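PDB 2X9Z: CELL WALL surface anchor family protein, which forms the repeating backbone subunit of the Streptococcus pneumoniae pilus and so probably contributes to adhesion of the bacterium. Local coordinates for residues 57-62 with 121-126; 150-155 with 212-217; 159-164 with 236-241. The protein carries 1 engineered substitution. All coordinates share one frame; numbering follows the deposited sequence. Where two conformers were deposited one is given.

Contact 1 closes before contacts 2 and 3 open; the segments of those two interleave along the chain. All three are partly buried. Contact 1 joins two turns at the end of the first domain's strands, with an exposed lysine at its margin; it rests on the side chain and backbone of one asparagine, with one bridging water. Contact 2 ties the chain leading into the second domain to a strand of that domain, mixing backbone bonds and proline packing. It touches contact 1 through a salt bridge and a carboxylate bonded to a backbone N, and contact 3 through backbone and apolar packing. Contact 3, the most regular, pairs parallel strands with an apolar side in the domain core and a hydrated side.

Contact 1: residues 57-62 with 121-126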
loop_
_atom_site.group_PDB
_atom_site.type_symbol
_atom_site.label_atom_id
_atom_site.label_comp_id
_atom_site.label_asym_id
_atom_site.label_seq_id
_atom_site.Cartn_x
_atom_site.Cartn_y
_atom_site.Cartn_z
HETATM N N MSE A 57 -4.325 -6.484 0.734
HETATM C CA MSE A 57 -5.631 -6.464 1.386
HETATM C C MSE A 57 -5.763 -7.533 2.459
HETATM O O MSE A 57 -5.019 -8.520 2.482
HETATM C CB MSE A 57 -6.753 -6.538 0.352
HETATM C CG MSE A 57 -6.728 -7.776 -0.524
HETATM SE SE MSE A 57 -7.538 -7.415 -2.274
HETATM C CE MSE A 57 -6.046 -6.387 -3.004
ATOM N N THR A 58 -6.700 -7.314 3.374
ATOM C CA THR A 58 -6.867 -8.205 4.523
ATOM C C THR A 58 -7.484 -9.537 4.090
ATOM O O THR A 58 -8.054 -9.643 3.003
ATOM C CB THR A 58 -7.657 -7.517 5.646
ATOM O OG1 THR A 58 -8.910 -7.061 5.134
ATOM C CG2 THR A 58 -6.870 -6.306 6.156
ATOM N N GLU A 59 -7.348 -10.554 4.933
ATOM C CA GLU A 59 -7.540 -11.933 4.486
ATOM C C GLU A 59 -8.968 -12.295 4.062
ATOM O O GLU A 59 -9.162 -13.267 3.330
ATOM C CB GLU A 59 -7.017 -12.921 5.529
ATOM C CG GLU A 59 -7.804 -12.938 6.814
ATOM C CD GLU A 59 -7.395 -14.077 7.733
ATOM O OE1 GLU A 59 -6.437 -14.809 7.409
ATOM O OE2 GLU A 59 -8.034 -14.245 8.783
ATOM N N GLY A 60 -9.953 -11.512 4.497
ATOM C CA GLY A 60 -11.339 -11.739 4.116
ATOM C C GLY A 60 -11.647 -11.289 2.700
ATOM O O GLY A 60 -12.743 -11.527 2.193
ATOM N N LEU A 61 -10.690 -10.610 2.072
ATOM C CA LEU A 61 -10.805 -10.246 0.661
ATOM C C LEU A 61 -9.786 -11.018 -0.157
ATOM O O LEU A 61 -8.584 -10.807 -0.016
ATOM C CB LEU A 61 -10.570 -8.748 0.469
ATOM C CG LEU A 61 -11.678 -7.809 0.924
ATOM C CD1 LEU A 61 -11.128 -6.403 1.076
ATOM C CD2 LEU A 61 -12.846 -7.844 -0.059
ATOM N N ALA A 62 -10.264 -11.905 -1.018
ATOM C CA ALA A 62 -9.374 -12.655 -1.897
ATOM C C ALA A 62 -9.133 -11.860 -3.169
ATOM O O ALA A 62 -10.029 -11.718 -4.000
ATOM C CB ALA A 62 -9.966 -14.019 -2.239
ATOM N N ASN A 121 -14.605 -13.487 1.099
ATOM C CA ASN A 121 -14.541 -14.926 1.339
ATOM C C ASN A 121 -14.966 -15.327 2.751
ATOM O O ASN A 121 -15.267 -14.474 3.583
ATOM C CB ASN A 121 -13.146 -15.466 1.004
ATOM C CG ASN A 121 -12.073 -14.898 1.910
ATOM O OD1 ASN A 121 -12.208 -14.935 3.129
ATOM N ND2 ASN A 121 -11.008 -14.352 1.319
ATOM N N ASP A 122 -14.987 -16.629 3.015
ATOM C CA ASP A 122 -15.529 -17.141 4.277
ATOM C C ASP A 122 -14.612 -16.955 5.487
ATOM O O ASP A 122 -14.915 -17.434 6.582
ATOM C CB ASP A 122 -15.986 -18.603 4.146
ATOM C CG ASP A 122 -14.862 -19.545 3.749
ATOM O OD1 ASP A 122 -13.685 -19.131 3.780
ATOM O OD2 ASP A 122 -15.164 -20.715 3.411
ATOM N N LYS A 123 -13.498 -16.255 5.295
ATOM C CA LYS A 123 -12.645 -15.888 6.421
ATOM C C LYS A 123 -13.153 -14.607 7.066
ATOM O O LYS A 123 -12.755 -14.266 8.178
ATOM C CB LYS A 123 -11.190 -15.699 5.990
ATOM C CG LYS A 123 -10.555 -16.910 5.347
ATOM C CD LYS A 123 -9.084 -16.657 5.088
ATOM C CE LYS A 123 -8.475 -17.742 4.223
ATOM N NZ LYS A 123 -7.018 -17.510 4.019
ATOM N N ALA A 124 -14.028 -13.894 6.362
ATOM C CA ALA A 124 -14.629 -12.691 6.923
ATOM C C ALA A 124 -15.430 -13.064 8.161
ATOM O O ALA A 124 -16.046 -14.131 8.219
ATOM C CB ALA A 124 -15.516 -12.006 5.907
ATOM N N ILE A 125 -15.402 -12.183 9.153
ATOM C CA ILE A 125 -16.137 -12.374 10.393
ATOM C C ILE A 125 -17.240 -11.327 10.456
ATOM O O ILE A 125 -17.006 -10.152 10.163
ATOM C CB ILE A 125 -15.203 -12.242 11.610
ATOM C CG1 ILE A 125 -14.184 -13.385 11.608
ATOM C CG2 ILE A 125 -16.012 -12.211 12.912
ATOM C CD1 ILE A 125 -13.190 -13.330 12.741
ATOM N N VAL A 126 -18.449 -11.748 10.809
ATOM C CA VAL A 126 -19.568 -10.818 10.808
ATOM C C VAL A 126 -19.262 -9.583 11.662
ATOM O O VAL A 126 -18.684 -9.683 12.750
ATOM C CB VAL A 126 -20.874 -11.488 11.269
ATOM C CG1 VAL A 126 -21.287 -12.549 10.267
ATOM C CG2 VAL A 126 -20.699 -12.087 12.656
HETATM O O HOH W 1 -7.377 -15.122 2.348
#
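Asn-121 holds the turn of residues 57-62 by two successive carbonyl groups. Its side-chain ND2 donates to Glu-59 O at 2.9 Å, nearly straight at 166° and with the acceptor in the plane of the amide; its backbone N donates to Gly-60 O, also at 2.9 Å. The amide stands over the turn because CG sits between the backbone N and the carbonyl carbon (chi1 64°). The other end of the same amide is used at home: Lys-123 N donates to Asn-121 OD1 at 2.8 Å, an Asx turn that fixes the rotation of the amide. Asparagine suits the place because it offers a donor and an acceptor at once.

Water forms a second polar link, giving a proton to Glu-59 O and accepting one from Lys-123 NZ at 2.9 Å. Glu-59 O is thus gripped twice. The carboxylate of Glu-59 stays 4.4 Å from Lys-123 NZ at OE1, too far for a salt bridge, and its OE2 pairs instead with Lys-152.

The van der Waals contacts are slight. The extended chain of Lys-123 crosses that of Glu-59 at about a right angle, with Lys-123 CD 4.0 Å from Glu-59 OE1. Gly-60, without a side chain, lets its CA come within 4.4 Å of Ala-124 CA, while Ala-62 sets its methyl against Asn-121 ND2.

Two type I beta turns, Thr-58 to Leu-61 and Asn-121 to Ala-124, the second carrying the Asx turn, are thus joined where strands of one sheet cross over to the other in the beta-sandwich of this pilin domain.

Contact 2: residues 150-155 with 212-217; sequences PNKPNE and NTEYKF
Asn-151 and Tyr-215 form the tight centre of this contact, a single antiparallel, hydrogen-bonded pair. Asn-151 N donates to Tyr-215 O at 2.9 Å, and Tyr-215 N returns a bond of 2.8 Å to Asn-151 O; the second is almost straight at the hydrogen (177°), although its donor stands above the carbonyl plane. Prolines flank the pair. They have no N-H to satisfy and bring compact rings instead: Pro-150 CA lies 3.2 Å from Tyr-215 O as a CA-H...O contact, and Pro-153 meets the tyrosine ring at about a right angle. Pro-153 CD lies at the ring edge, in its plane, while Pro-153 CG comes obliquely to within 3.7 Å of Tyr-215 CE2. Thr-213 CG2 lies over one face of the ring, near the rim, and the hydroxyl beyond is held by Asp-210 N. The extended stem of Lys-152 also packs here, passing the buried Glu-214 CG to CG at 3.9 Å; their charged ends turn to Glu-59, one to its carboxylate and one to its backbone N.

Toward solvent the fit is looser. A water accepts from Lys-152 NZ at 3.0 Å and donates to OD1 of the exposed Asn-212. Lysine suits this margin because its apolar stem packs while its ammonium group reaches water.

The isolated beta bridge ties the connection between the two domains to strand 215-219, an outermost strand of its sheet in the Cna-B-like domain.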
loop_
_atom_site.group_PDB
_atom_site.type_symbol
_atom_site.label_atom_id
_atom_site.label_comp_id
_atom_site.label_asym_id
_atom_site.label_seq_id
_atom_site.Cartn_x
_atom_site.Cartn_y
_atom_site.Cartn_z
ATOM N N PRO A 150 -0.141 -6.637 5.728
ATOM C CA PRO A 150 -0.727 -6.918 7.045
ATOM C C PRO A 150 -0.343 -8.296 7.576
ATOM O O PRO A 150 -0.097 -9.222 6.799
ATOM C CB PRO A 150 -2.236 -6.856 6.785
ATOM C CG PRO A 150 -2.389 -6.079 5.535
ATOM C CD PRO A 150 -1.167 -6.363 4.711
ATOM N N ASN A 151 -0.280 -8.426 8.897
ATOM C CA ASN A 151 0.028 -9.707 9.529
ATOM C C ASN A 151 -0.667 -9.832 10.870
ATOM O O ASN A 151 -0.956 -8.832 11.528
ATOM C CB ASN A 151 1.539 -9.866 9.723
ATOM C CG ASN A 151 1.976 -11.324 9.899
ATOM O OD1 ASN A 151 1.182 -12.258 9.744
ATOM N ND2 ASN A 151 3.256 -11.519 10.219
ATOM N N LYS A 152 -0.930 -11.067 11.270
ATOM C CA LYS A 152 -1.429 -11.334 12.606
ATOM C C LYS A 152 -0.254 -11.443 13.566
ATOM O O LYS A 152 0.873 -11.712 13.142
ATOM C CB LYS A 152 -2.234 -12.632 12.608
ATOM C CG LYS A 152 -3.538 -12.532 11.844
ATOM C CD LYS A 152 -4.285 -13.851 11.806
ATOM C CE LYS A 152 -5.510 -13.734 10.917
ATOM N NZ LYS A 152 -6.231 -15.024 10.774
ATOM N N PRO A 153 -0.504 -11.206 14.860
ATOM C CA PRO A 153 0.516 -11.497 15.869
ATOM C C PRO A 153 0.717 -13.003 15.947
ATOM O O PRO A 153 -0.053 -13.748 15.329
ATOM C CB PRO A 153 -0.124 -11.003 17.178
ATOM C CG PRO A 153 -1.300 -10.167 16.770
ATOM C CD PRO A 153 -1.756 -10.719 15.461
ATOM N N ASN A 154 1.717 -13.456 16.695
ATOM C CA ASN A 154 1.830 -14.886 16.967
ATOM C C ASN A 154 0.808 -15.314 18.014
ATOM O O ASN A 154 0.035 -14.487 18.504
ATOM C CB ASN A 154 3.257 -15.282 17.369
ATOM C CG ASN A 154 3.731 -14.595 18.636
ATOM O OD1 ASN A 154 2.943 -14.270 19.520
ATOM N ND2 ASN A 154 5.037 -14.384 18.731
ATOM N N GLU A 155 0.797 -16.601 18.345
ATOM C CA GLU A 155 -0.199 -17.133 19.277
ATOM C C GLU A 155 -0.165 -16.459 20.648
ATOM O O GLU A 155 -1.152 -16.490 21.385
ATOM C CB GLU A 155 -0.042 -18.647 19.437
ATOM C CG GLU A 155 -0.333 -19.441 18.176
ATOM C CD GLU A 155 -0.820 -20.846 18.473
ATOM O OE1 GLU A 155 -1.291 -21.086 19.604
ATOM O OE2 GLU A 155 -0.740 -21.708 17.573
ATOM N N ASN A 212 -6.119 -12.893 16.387
ATOM C CA ASN A 212 -7.011 -13.078 15.243
ATOM C C ASN A 212 -7.220 -11.808 14.420
ATOM O O ASN A 212 -8.053 -11.777 13.513
ATOM C CB ASN A 212 -8.363 -13.614 15.713
ATOM C CG ASN A 212 -8.249 -14.970 16.369
ATOM O OD1 ASN A 212 -7.636 -15.885 15.820
ATOM N ND2 ASN A 212 -8.834 -15.109 17.553
ATOM N N THR A 213 -6.469 -10.762 14.738
ATOM C CA THR A 213 -6.602 -9.495 14.034
ATOM C C THR A 213 -5.352 -9.237 13.196
ATOM O O THR A 213 -4.238 -9.520 13.637
ATOM C CB THR A 213 -6.827 -8.331 15.028
ATOM O OG1 THR A 213 -8.066 -8.529 15.719
ATOM C CG2 THR A 213 -6.880 -6.999 14.306
ATOM N N GLU A 214 -5.531 -8.725 11.982
ATOM C CA GLU A 214 -4.392 -8.323 11.159
ATOM C C GLU A 214 -4.016 -6.880 11.425
ATOM O O GLU A 214 -4.885 -6.009 11.466
ATOM C CB GLU A 214 -4.711 -8.498 9.680
ATOM C CG GLU A 214 -4.728 -9.933 9.241
ATOM C CD GLU A 214 -4.957 -10.056 7.758
ATOM O OE1 GLU A 214 -6.113 -9.905 7.327
ATOM O OE2 GLU A 214 -3.981 -10.283 7.024
ATOM N N TYR A 215 -2.716 -6.639 11.593
ATOM C CA TYR A 215 -2.197 -5.303 11.840
ATOM C C TYR A 215 -1.135 -4.961 10.808
ATOM O O TYR A 215 -0.656 -5.827 10.080
ATOM C CB TYR A 215 -1.544 -5.219 13.221
ATOM C CG TYR A 215 -2.436 -5.575 14.389
ATOM C CD1 TYR A 215 -3.121 -4.592 15.088
ATOM C CD2 TYR A 215 -2.562 -6.891 14.811
ATOM C CE1 TYR A 215 -3.930 -4.914 16.166
ATOM C CE2 TYR A 215 -3.365 -7.224 15.888
ATOM C CZ TYR A 215 -4.045 -6.230 16.565
ATOM O OH TYR A 215 -4.839 -6.555 17.639
ATOM N N LYS A 216 -0.760 -3.691 10.758
ATOM C CA LYS A 216 0.313 -3.259 9.871
ATOM C C LYS A 216 1.138 -2.199 10.589
ATOM O O LYS A 216 0.578 -1.336 11.264
ATOM C CB LYS A 216 -0.259 -2.703 8.560
ATOM C CG LYS A 216 -1.267 -1.566 8.735
ATOM C CD LYS A 216 -1.910 -1.131 7.407
ATOM C CE LYS A 216 -2.847 0.059 7.615
ATOM N NZ LYS A 216 -3.595 0.441 6.385
ATOM N N PHE A 217 2.465 -2.271 10.462
ATOM C CA PHE A 217 3.327 -1.179 10.908
ATOM C C PHE A 217 3.456 -0.202 9.746
ATOM O O PHE A 217 3.967 -0.568 8.678
ATOM C CB PHE A 217 4.734 -1.660 11.285
ATOM C CG PHE A 217 4.812 -2.421 12.579
ATOM C CD1 PHE A 217 4.794 -1.762 13.803
ATOM C CD2 PHE A 217 4.956 -3.799 12.572
ATOM C CE1 PHE A 217 4.892 -2.469 14.995
ATOM C CE2 PHE A 217 5.058 -4.511 13.753
ATOM C CZ PHE A 217 5.021 -3.847 14.967
HETATM O O HOH W 2 -6.727 -16.519 13.273
#

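Contact 3: residues 159-164 with 236-241; sequences LTLTKT and GEIAVK
The flat carboxylate of Glu-237 lies beside Thr-160, its OE1 3.6 Å from Thr-160 CB, the two side chains pointing the same way. Glu-237 OE1 lies 2.7 Å from a water also within hydrogen-bonding distance of Thr-160 O and Thr-162 OG1. The bend at chi2 (-71°) lays the group over the strand pair. Thr-162, Ala-239, Thr-164 and Lys-241 share this hydrated face, where beta-branched threonines suit a strand and their hydroxyls hold water; another water links Thr-164 OG1 to Val-240 O.

On the other face Leu-161 CD1 packs on Ile-238 CG2 at 3.9 Å. Leu-159, with CG anti to the backbone N (chi1 -177°), sends CD1 to 3.4 Å from Gly-236 C, a close fit over a residue without a side chain. Phe-217 of strand 215-219 packs against Leu-159, Leu-161 and Ile-238 from the facing sheet.

Between the faces run five backbone bonds, beginning with Thr-160 N to Gly-236 O at 2.9 Å and ending with Thr-164 N to Val-240 O. The strands are parallel, their axes 19° apart. From the buried face Lys-163 NZ is covalently joined to Asn-242 CG, the intramolecular isopeptide bond characteristic of Cna-B-like pilin domains, tying these strands together.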
loop_
_atom_site.group_PDB
_atom_site.type_symbol
_atom_site.label_atom_id
_atom_site.label_comp_id
_atom_site.label_asym_id
_atom_site.label_seq_id
_atom_site.Cartn_x
_atom_site.Cartn_y
_atom_site.Cartn_z
ATOM N N LEU A 159 3.948 -9.188 18.234
ATOM C CA LEU A 159 4.251 -8.852 16.847
ATOM C C LEU A 159 5.544 -8.042 16.787
ATOM O O LEU A 159 5.627 -6.948 17.353
ATOM C CB LEU A 159 3.100 -8.076 16.206
ATOM C CG LEU A 159 3.187 -7.695 14.723
ATOM C CD1 LEU A 159 3.485 -8.900 13.825
ATOM C CD2 LEU A 159 1.902 -7.009 14.296
ATOM N N THR A 160 6.549 -8.603 16.124
ATOM C CA THR A 160 7.886 -8.020 16.082
ATOM C C THR A 160 8.223 -7.426 14.717
ATOM O O THR A 160 8.065 -8.071 13.677
ATOM C CB THR A 160 8.957 -9.064 16.453
ATOM O OG1 THR A 160 8.709 -9.543 17.779
ATOM C CG2 THR A 160 10.355 -8.457 16.390
ATOM N N LEU A 161 8.696 -6.187 14.745
ATOM C CA LEU A 161 9.190 -5.493 13.569
ATOM C C LEU A 161 10.718 -5.587 13.526
ATOM O O LEU A 161 11.386 -5.303 14.528
ATOM C CB LEU A 161 8.757 -4.032 13.655
ATOM C CG LEU A 161 9.293 -3.043 12.630
ATOM C CD1 LEU A 161 8.766 -3.370 11.265
ATOM C CD2 LEU A 161 8.895 -1.634 13.025
ATOM N N THR A 162 11.258 -6.005 12.382
ATOM C CA THR A 162 12.706 -6.005 12.163
ATOM C C THR A 162 13.010 -5.056 11.007
ATOM O O THR A 162 12.349 -5.096 9.976
ATOM C CB THR A 162 13.242 -7.415 11.829
ATOM O OG1 THR A 162 12.936 -8.316 12.900
ATOM C CG2 THR A 162 14.755 -7.396 11.617
ATOM N N LYS A 163 14.006 -4.199 11.191
ATOM C CA LYS A 163 14.342 -3.198 10.189
ATOM C C LYS A 163 15.791 -3.337 9.732
ATOM O O LYS A 163 16.682 -3.601 10.542
ATOM C CB LYS A 163 14.105 -1.801 10.756
ATOM C CG LYS A 163 14.072 -0.707 9.719
ATOM C CD LYS A 163 13.741 0.616 10.371
ATOM C CE LYS A 163 13.447 1.632 9.335
ATOM N NZ LYS A 163 14.622 1.644 8.424
ATOM N N THR A 164 16.011 -3.187 8.429
ATOM C CA THR A 164 17.363 -3.079 7.885
ATOM C C THR A 164 17.458 -1.807 7.058
ATOM O O THR A 164 16.441 -1.228 6.683
ATOM C CB THR A 164 17.746 -4.282 6.993
ATOM O OG1 THR A 164 16.735 -4.483 5.999
ATOM C CG2 THR A 164 17.902 -5.560 7.814
ATOM N N GLY A 236 3.367 -12.999 13.553
ATOM C CA GLY A 236 4.142 -12.351 14.598
ATOM C C GLY A 236 5.447 -11.706 14.154
ATOM O O GLY A 236 6.181 -11.202 14.995
ATOM N N GLU A 237 5.736 -11.709 12.850
ATOM C CA GLU A 237 6.955 -11.079 12.321
ATOM C C GLU A 237 6.657 -10.212 11.099
ATOM O O GLU A 237 5.990 -10.650 10.161
ATOM C CB GLU A 237 8.010 -12.129 11.935
ATOM C CG GLU A 237 8.323 -13.190 12.992
ATOM C CD GLU A 237 9.106 -12.664 14.195
ATOM O OE1 GLU A 237 9.784 -11.618 14.084
ATOM O OE2 GLU A 237 9.050 -13.315 15.261
ATOM N N ILE A 238 7.169 -8.986 11.115
ATOM C CA ILE A 238 7.108 -8.085 9.966
ATOM C C ILE A 238 8.502 -7.505 9.763
ATOM O O ILE A 238 9.141 -7.092 10.738
ATOM C CB ILE A 238 6.089 -6.950 10.197
ATOM C CG1 ILE A 238 4.662 -7.471 10.001
ATOM C CG2 ILE A 238 6.360 -5.742 9.292
ATOM C CD1 ILE A 238 3.590 -6.459 10.323
ATOM N N ALA A 239 8.979 -7.493 8.517
ATOM C CA ALA A 239 10.302 -6.962 8.199
ATOM C C ALA A 239 10.185 -5.798 7.222
ATOM O O ALA A 239 9.380 -5.825 6.285
ATOM C CB ALA A 239 11.203 -8.049 7.615
ATOM N N VAL A 240 11.000 -4.775 7.452
ATOM C CA VAL A 240 11.032 -3.603 6.590
ATOM C C VAL A 240 12.480 -3.273 6.239
ATOM O O VAL A 240 13.366 -3.339 7.099
ATOM C CB VAL A 240 10.386 -2.387 7.278
ATOM C CG1 VAL A 240 10.346 -1.187 6.339
ATOM C CG2 VAL A 240 8.979 -2.734 7.747
ATOM N N LYS A 241 12.720 -2.932 4.979
ATOM C CA LYS A 241 14.038 -2.503 4.530
ATOM C C LYS A 241 13.920 -1.055 4.082
ATOM O O LYS A 241 13.112 -0.747 3.210
ATOM C CB LYS A 241 14.516 -3.397 3.383
ATOM C CG LYS A 241 15.896 -3.030 2.863
ATOM C CD LYS A 241 16.546 -4.182 2.105
ATOM C CE LYS A 241 15.926 -4.399 0.735
ATOM N NZ LYS A 241 16.699 -5.412 -0.063
HETATM O O HOH W 3 10.410 -9.448 12.582
HETATM O O HOH W 4 7.029 -11.652 17.800
HETATM O O HOH W 5 14.539 -6.050 6.810
#